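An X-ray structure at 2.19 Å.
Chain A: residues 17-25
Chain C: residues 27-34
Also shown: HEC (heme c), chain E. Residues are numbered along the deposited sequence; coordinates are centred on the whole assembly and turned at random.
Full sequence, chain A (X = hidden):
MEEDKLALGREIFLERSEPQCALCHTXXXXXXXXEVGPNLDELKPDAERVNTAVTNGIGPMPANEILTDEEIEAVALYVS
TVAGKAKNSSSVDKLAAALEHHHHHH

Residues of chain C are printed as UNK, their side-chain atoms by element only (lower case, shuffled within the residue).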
# COMPACT_ATOMS: atom_id res chain seq x y z
N SER A 17 -13.47 -8.58 11.22
CA SER A 17 -14.23 -7.89 10.19
C SER A 17 -13.94 -8.43 8.80
O SER A 17 -12.84 -8.86 8.52
CB SER A 17 -13.94 -6.38 10.22
OG SER A 17 -12.55 -6.13 10.32
N GLU A 18 -14.95 -8.42 7.94
CA GLU A 18 -14.80 -8.93 6.57
C GLU A 18 -15.41 -7.91 5.59
O GLU A 18 -16.62 -7.65 5.66
CB GLU A 18 -15.50 -10.29 6.43
CG GLU A 18 -14.70 -11.45 7.03
CD GLU A 18 -15.33 -12.82 6.83
OE1 GLU A 18 -16.09 -13.01 5.84
OE2 GLU A 18 -15.06 -13.72 7.66
N PRO A 19 -14.57 -7.29 4.74
CA PRO A 19 -13.11 -7.33 4.76
C PRO A 19 -12.63 -6.63 6.02
O PRO A 19 -13.42 -5.95 6.66
CB PRO A 19 -12.71 -6.54 3.51
CG PRO A 19 -13.96 -6.46 2.68
CD PRO A 19 -15.07 -6.44 3.65
N GLN A 20 -11.38 -6.81 6.40
CA GLN A 20 -10.88 -6.21 7.65
C GLN A 20 -10.79 -4.67 7.56
O GLN A 20 -10.37 -4.13 6.55
CB GLN A 20 -9.54 -6.83 8.04
CG GLN A 20 -9.70 -8.25 8.55
CD GLN A 20 -8.75 -9.26 7.94
OE1 GLN A 20 -7.77 -8.90 7.30
NE2 GLN A 20 -9.04 -10.53 8.16
N CYS A 21 -11.22 -3.98 8.62
CA CYS A 21 -11.16 -2.51 8.65
C CYS A 21 -9.76 -2.02 8.37
O CYS A 21 -9.58 -1.06 7.64
CB CYS A 21 -11.57 -1.95 10.02
SG CYS A 21 -13.02 -2.66 10.75
N ALA A 22 -8.77 -2.71 8.97
CA ALA A 22 -7.35 -2.36 8.84
C ALA A 22 -6.84 -2.38 7.40
O ALA A 22 -5.87 -1.68 7.09
CB ALA A 22 -6.46 -3.28 9.70
N LEU A 23 -7.45 -3.18 6.54
CA LEU A 23 -7.04 -3.24 5.13
C LEU A 23 -7.47 -1.99 4.36
O LEU A 23 -6.81 -1.60 3.41
CB LEU A 23 -7.59 -4.50 4.44
CG LEU A 23 -7.06 -5.86 4.89
CD1 LEU A 23 -7.70 -7.03 4.11
CD2 LEU A 23 -5.56 -5.92 4.77
N CYS A 24 -8.58 -1.37 4.77
CA CYS A 24 -9.09 -0.18 4.09
C CYS A 24 -8.72 1.13 4.82
O CYS A 24 -8.61 2.19 4.21
CB CYS A 24 -10.62 -0.28 3.91
SG CYS A 24 -11.30 -1.43 2.60
N HIS A 25 -8.53 1.06 6.13
CA HIS A 25 -8.37 2.27 6.95
C HIS A 25 -7.05 2.36 7.69
O HIS A 25 -6.48 1.33 8.10
CB HIS A 25 -9.47 2.31 8.00
CG HIS A 25 -10.81 2.65 7.44
ND1 HIS A 25 -11.18 3.95 7.15
CD2 HIS A 25 -11.87 1.88 7.13
CE1 HIS A 25 -12.41 3.95 6.69
NE2 HIS A 25 -12.86 2.71 6.67
N UNK C 27 -12.66 -4.45 -4.31
CA UNK C 27 -13.96 -5.08 -4.56
C UNK C 27 -14.31 -5.85 -3.28
O UNK C 27 -13.77 -6.94 -3.04
c UNK C 27 -14.83 -7.62 -7.44
c UNK C 27 -15.15 -6.58 -6.37
c UNK C 27 -15.99 -5.46 -6.95
c UNK C 27 -13.86 -6.03 -5.76
N UNK C 28 -15.19 -5.26 -2.47
CA UNK C 28 -15.55 -5.79 -1.13
C UNK C 28 -15.93 -7.26 -1.11
O UNK C 28 -15.62 -7.98 -0.17
c UNK C 28 -16.67 -4.97 -0.53
N UNK C 29 -16.63 -7.71 -2.15
CA UNK C 29 -17.11 -9.08 -2.20
C UNK C 29 -15.96 -10.09 -2.16
O UNK C 29 -16.04 -11.10 -1.47
c UNK C 29 -18.43 -10.73 -3.59
o UNK C 29 -19.51 -11.00 -3.02
c UNK C 29 -17.94 -9.30 -3.47
o UNK C 29 -17.73 -11.57 -4.23
N UNK C 30 -14.91 -9.79 -2.91
CA UNK C 30 -13.69 -10.60 -2.96
C UNK C 30 -12.67 -10.32 -1.82
O UNK C 30 -11.59 -10.92 -1.77
c UNK C 30 -13.02 -10.40 -4.30
N UNK C 31 -13.01 -9.40 -0.91
CA UNK C 31 -12.07 -8.85 0.06
C UNK C 31 -10.80 -8.31 -0.61
O UNK C 31 -9.74 -8.26 -0.00
o UNK C 31 -12.09 -12.26 2.85
o UNK C 31 -13.08 -10.79 4.16
c UNK C 31 -12.70 -11.18 3.04
c UNK C 31 -11.75 -9.88 1.14
c UNK C 31 -13.00 -10.33 1.86
N UNK C 32 -10.94 -7.90 -1.87
CA UNK C 32 -9.87 -7.25 -2.62
C UNK C 32 -9.75 -5.79 -2.15
O UNK C 32 -10.76 -5.10 -2.01
c UNK C 32 -10.17 -7.31 -4.09
N UNK C 33 -8.52 -5.36 -1.91
CA UNK C 33 -8.22 -4.02 -1.41
C UNK C 33 -7.04 -3.40 -2.16
O UNK C 33 -6.22 -2.69 -1.59
c UNK C 33 -9.14 -4.54 0.86
c UNK C 33 -6.71 -4.97 0.41
c UNK C 33 -7.92 -4.06 0.11
N UNK C 34 -6.95 -3.68 -3.46
CA UNK C 34 -6.02 -2.98 -4.34
C UNK C 34 -6.25 -1.47 -4.35
O UNK C 34 -7.38 -0.99 -4.20
FE HEC E . -14.78 2.16 6.39
CHA HEC E . -15.88 5.31 5.68
CHB HEC E . -15.02 2.77 9.69
CHC HEC E . -14.19 -1.13 6.99
CHD HEC E . -13.77 1.72 3.18
NA HEC E . -15.38 3.72 7.47
C1A HEC E . -15.73 4.96 6.99
C2A HEC E . -15.96 5.84 8.13
C3A HEC E . -15.71 5.16 9.24
C4A HEC E . -15.33 3.80 8.85
CMA HEC E . -15.80 5.71 10.67
CAA HEC E . -16.39 7.32 8.03
CBA HEC E . -17.88 7.33 7.72
CGA HEC E . -18.43 8.74 7.75
O1A HEC E . -19.42 8.96 8.50
O2A HEC E . -17.90 9.64 7.03
NB HEC E . -14.64 1.05 8.01
C1B HEC E . -14.84 1.47 9.31
C2B HEC E . -14.88 0.30 10.16
C3B HEC E . -14.61 -0.76 9.41
C4B HEC E . -14.49 -0.32 8.05
CMB HEC E . -15.00 0.28 11.70
CAB HEC E . -14.53 -2.23 9.90
CBB HEC E . -15.90 -2.77 10.34
NC HEC E . -14.07 0.61 5.30
C1C HEC E . -13.96 -0.70 5.71
C2C HEC E . -13.85 -1.57 4.55
C3C HEC E . -13.50 -0.76 3.53
C4C HEC E . -13.77 0.61 3.97
CMC HEC E . -13.39 -3.02 4.73
CAC HEC E . -13.07 -1.11 2.07
CBC HEC E . -13.25 -2.49 1.41
ND HEC E . -14.82 3.33 4.71
C1D HEC E . -14.35 2.93 3.47
C2D HEC E . -14.56 3.98 2.49
C3D HEC E . -15.22 5.11 3.26
C4D HEC E . -15.33 4.62 4.62
CMD HEC E . -14.17 3.95 1.00
CAD HEC E . -15.65 6.48 2.69
CBD HEC E . -17.16 6.52 2.59
CGD HEC E . -17.58 7.74 1.81
O1D HEC E . -17.60 8.85 2.40
O2D HEC E . -17.92 7.59 0.59
O HOH W 1 -10.09 -9.32 5.21
O HOH W 2 -5.51 -1.99 1.14

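Position 27 of chain C carries four side-chain carbons, forked at the second; its CA-to-CB bond points away from chain A, and the side chain makes no contact with chain A. A fork one carbon beyond CB identifies Leu27(C). Its backbone N and O both pair with the backbone of position 32, closing a tight loop around the intervening residues.

Position 28 has a single side-chain carbon, CB, 4.5 Å from CG of Pro19(A), and its backbone O lies 3.6 Å from that same CG. One carbon makes it Ala28(C), the start of a short 3-10 segment.

At position 29 there are two carbons, the second carrying two oxygens, and its CA-to-CB bond points away from chain A. This is Asp29(C), whose carboxylate is hydrogen-bonded elsewhere in the structure. Position 30, again a lone carbon, also points away and is Ala30(C).

Position 31 has three side-chain carbons, the last bearing two oxygens; the CA-to-CB bond runs sideways, but the end comes nearer, and one oxygen reaches the CB of Glu18(A) and the CA of Pro19(A). This is Glu31(C), with OE2 3.4 Å from Glu18(A) CB and 3.5 Å from Pro19(A) CA, while its CG lies 4.1 Å from CG of Pro19(A). The phi/psi of 53/27° is left-handed, and its N donates to Ala28(C) O at 3.1 Å.

Position 32 shows one carbon turned away from chain A, hence Ala32(C). Position 33 has one carbon carrying two more, a fork directly at CB; its CA-to-CB bond points toward chain A, and one branch carbon meets CB of Leu23(A) and SG of Cys24(A). This is Val33(C), with CG1 3.9 Å from Leu23(A) CB and 4.2 Å from Cys24(A) SG. Position 34 has no side-chain atoms and is Gly34(C).

No direct hydrogen bond joins the stretches; 322 Å² is buried mainly through packing around Pro19(A) and Val33(C). Pro19(A), preceded by a cis peptide bond, sits against Ala28(C) and the aliphatic part of Glu31(C), while Val33(C) covers Leu23(A) and Cys24(A), whose SG is also bonded to heme CAC at 1.9 Å. Two waters supply polar links. One donates to Leu23(A) O at 2.6 Å and Val33(C) O at 2.9 Å, tying the backbones together beside the apolar contact; the other accepts from Gln20(A) N at 3.1 Å and donates weakly to Glu31(C) OE2 at 3.5 Å. The approach of Glu18(A) OE1 to Glu31(C) OE2, 4.1 Å, places like charges close together.

Chain C 27-34: LADAEAVG
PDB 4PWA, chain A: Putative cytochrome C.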